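Local coordinates for major capsid protein (Paramecium bursaria Chlorella virus 1, PDB 5TIP) that self-assembles as trimers into the icosahedral capsid of a large DNA virus, forming most of its glycoprotein shell, at the interface of chains A and B. Numbering follows the deposited sequence. Chains: chain A/B, Major capsid protein.

The interface of chains A and B. Residues chain A 224, 422, 424, 434; chain B 12-13, 16.
B:Tyr16 and B:Gln13 reach chain A from a short helical stretch, the 3-10 turn 12-14 running into helix 15-18, and meet A:Glu224 on strand 223-231 and A:Val422 and A:Arg424 on strand 412-426, with A:Tyr434 in the coil near the C-terminus. The patch illustrates how an aromatic side chain can be held at once by its tip and by its face. At the tip, the phenol OH of B:Tyr16 accepts a hydrogen bond from A:Arg424 NH2, 2.7 Å away, and lies 22° out of the guanidinium plane. The same OH donates to A:Glu224 OE2, 2.8 Å away, meeting this oxygen from above the carboxylate plane. A:Glu224 OE2 also accepts a hydrogen bond from A:Arg424 NE, 2.8 Å away and in the guanidinium plane, through its anti lone pair. This salt bridge within chain A probably helps hold both groups in position to meet the phenol, and the neighbouring positive charge probably strengthens the hydroxyl as a donor to the carboxylate. Against one face of the B:Tyr16 ring, A:Val422 CG2 lies over its middle, 3.5 Å from the centroid; with CG1 anti to the backbone N (chi1 178°), the CG2 branch is turned to that face. A:Tyr434 OH meets the edge of the same ring, 3.4 Å from B:Tyr16 CE1. B:Gln13 CG lies over a face of the A:Tyr434 ring toward the rim, 3.5 Å from CD1. Its amide, 5° from parallel, passes toward A:Tyr434 CB as the side chains run in opposite directions. The site thus joins one subunit's N-terminal segment to strands and the C-terminal tail of its neighbour, within the capsid-building trimer.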
ATOM      1  N   GLU A 224       6.251  -3.189  32.592  1.00 28.87           N
ATOM      2  CA  GLU A 224       5.016  -3.864  32.211  1.00 29.67           C
ATOM      3  C   GLU A 224       4.797  -3.657  30.723  1.00 26.81           C
ATOM      4  O   GLU A 224       4.672  -2.518  30.264  1.00 29.01           O
ATOM      5  CB  GLU A 224       3.817  -3.341  33.008  1.00 37.43           C
ATOM      6  CG  GLU A 224       3.731  -3.875  34.428  1.00 44.59           C
ATOM      7  CD  GLU A 224       2.428  -3.503  35.110  1.00 48.55           C
ATOM      8  OE1 GLU A 224       1.936  -2.377  34.885  1.00 50.21           O
ATOM      9  OE2 GLU A 224       1.887  -4.346  35.855  1.00 49.42           O
ATOM     10  N   VAL A 422      -0.034  -9.452  29.671  1.00 23.07           N
ATOM     11  CA  VAL A 422       0.873  -8.499  30.294  1.00 25.17           C
ATOM     12  C   VAL A 422       2.132  -9.235  30.722  1.00 26.80           C
ATOM     13  O   VAL A 422       2.058 -10.230  31.452  1.00 28.34           O
ATOM     14  CB  VAL A 422       0.221  -7.783  31.491  1.00 25.15           C
ATOM     15  CG1 VAL A 422       1.213  -6.833  32.140  1.00 25.65           C
ATOM     16  CG2 VAL A 422      -1.021  -7.031  31.046  1.00 23.42           C
ATOM     17  N   ARG A 424       5.314  -8.744  32.884  1.00 24.74           N
ATOM     18  CA  ARG A 424       5.940  -7.949  33.929  1.00 27.68           C
ATOM     19  C   ARG A 424       7.386  -8.392  34.093  1.00 27.79           C
ATOM     20  O   ARG A 424       7.668  -9.592  34.161  1.00 25.73           O
ATOM     21  CB  ARG A 424       5.201  -8.091  35.261  1.00 28.05           C
ATOM     22  CG  ARG A 424       3.756  -7.639  35.238  1.00 30.57           C
ATOM     23  CD  ARG A 424       3.253  -7.411  36.652  1.00 32.99           C
ATOM     24  NE  ARG A 424       1.840  -7.051  36.685  1.00 39.26           N
ATOM     25  CZ  ARG A 424       0.869  -7.892  37.027  1.00 43.51           C
ATOM     26  NH1 ARG A 424       1.163  -9.138  37.372  1.00 42.91           N
ATOM     27  NH2 ARG A 424      -0.393  -7.484  37.032  1.00 45.28           N
ATOM     28  N   TYR A 434      -1.198 -13.125  33.296  1.00 26.45           N
ATOM     29  CA  TYR A 434      -2.393 -13.945  33.173  1.00 26.23           C
ATOM     30  C   TYR A 434      -2.052 -15.234  32.445  1.00 29.94           C
ATOM     31  O   TYR A 434      -1.471 -15.204  31.354  1.00 33.82           O
ATOM     32  CB  TYR A 434      -3.511 -13.186  32.447  1.00 26.48           C
ATOM     33  CG  TYR A 434      -3.830 -11.856  33.088  1.00 29.45           C
ATOM     34  CD1 TYR A 434      -4.616 -11.796  34.231  1.00 32.39           C
ATOM     35  CD2 TYR A 434      -3.334 -10.667  32.572  1.00 30.86           C
ATOM     36  CE1 TYR A 434      -4.911 -10.592  34.833  1.00 34.00           C
ATOM     37  CE2 TYR A 434      -3.623  -9.450  33.173  1.00 32.54           C
ATOM     38  CZ  TYR A 434      -4.412  -9.421  34.304  1.00 34.85           C
ATOM     39  OH  TYR A 434      -4.705  -8.219  34.910  1.00 37.17           O
TER
ATOM     40  N   ALA B  12     -10.908  -9.263  35.106  1.00 46.36           N
ATOM     41  CA  ALA B  12      -9.811  -8.521  35.715  1.00 43.31           C
ATOM     42  C   ALA B  12      -8.728  -8.163  34.708  1.00 40.43           C
ATOM     43  O   ALA B  12      -7.953  -7.232  34.955  1.00 40.23           O
ATOM     44  CB  ALA B  12      -9.206  -9.322  36.868  1.00 44.92           C
ATOM     45  N   GLN B  13      -8.653  -8.880  33.587  1.00 38.70           N
ATOM     46  CA  GLN B  13      -7.660  -8.580  32.565  1.00 35.91           C
ATOM     47  C   GLN B  13      -8.017  -7.340  31.760  1.00 34.71           C
ATOM     48  O   GLN B  13      -7.137  -6.766  31.109  1.00 38.25           O
ATOM     49  CB  GLN B  13      -7.487  -9.777  31.629  1.00 35.82           C
ATOM     50  CG  GLN B  13      -7.478 -11.116  32.344  1.00 36.56           C
ATOM     51  CD  GLN B  13      -7.093 -12.264  31.434  1.00 38.76           C
ATOM     52  OE1 GLN B  13      -6.377 -12.077  30.453  1.00 40.33           O
ATOM     53  NE2 GLN B  13      -7.572 -13.460  31.754  1.00 43.92           N
ATOM     54  N   TYR B  16      -6.085  -3.424  32.156  1.00 33.44           N
ATOM     55  CA  TYR B  16      -5.036  -2.860  31.316  1.00 34.33           C
ATOM     56  C   TYR B  16      -5.562  -2.275  30.012  1.00 32.09           C
ATOM     57  O   TYR B  16      -4.826  -1.546  29.342  1.00 28.98           O
ATOM     58  CB  TYR B  16      -3.988  -3.928  30.995  1.00 37.94           C
ATOM     59  CG  TYR B  16      -3.099  -4.298  32.157  1.00 39.16           C
ATOM     60  CD1 TYR B  16      -3.468  -5.299  33.046  1.00 42.29           C
ATOM     61  CD2 TYR B  16      -1.888  -3.652  32.364  1.00 38.78           C
ATOM     62  CE1 TYR B  16      -2.656  -5.644  34.109  1.00 45.68           C
ATOM     63  CE2 TYR B  16      -1.070  -3.988  33.425  1.00 42.05           C
ATOM     64  CZ  TYR B  16      -1.457  -4.984  34.295  1.00 47.13           C
ATOM     65  OH  TYR B  16      -0.644  -5.321  35.355  1.00 49.85           O
TER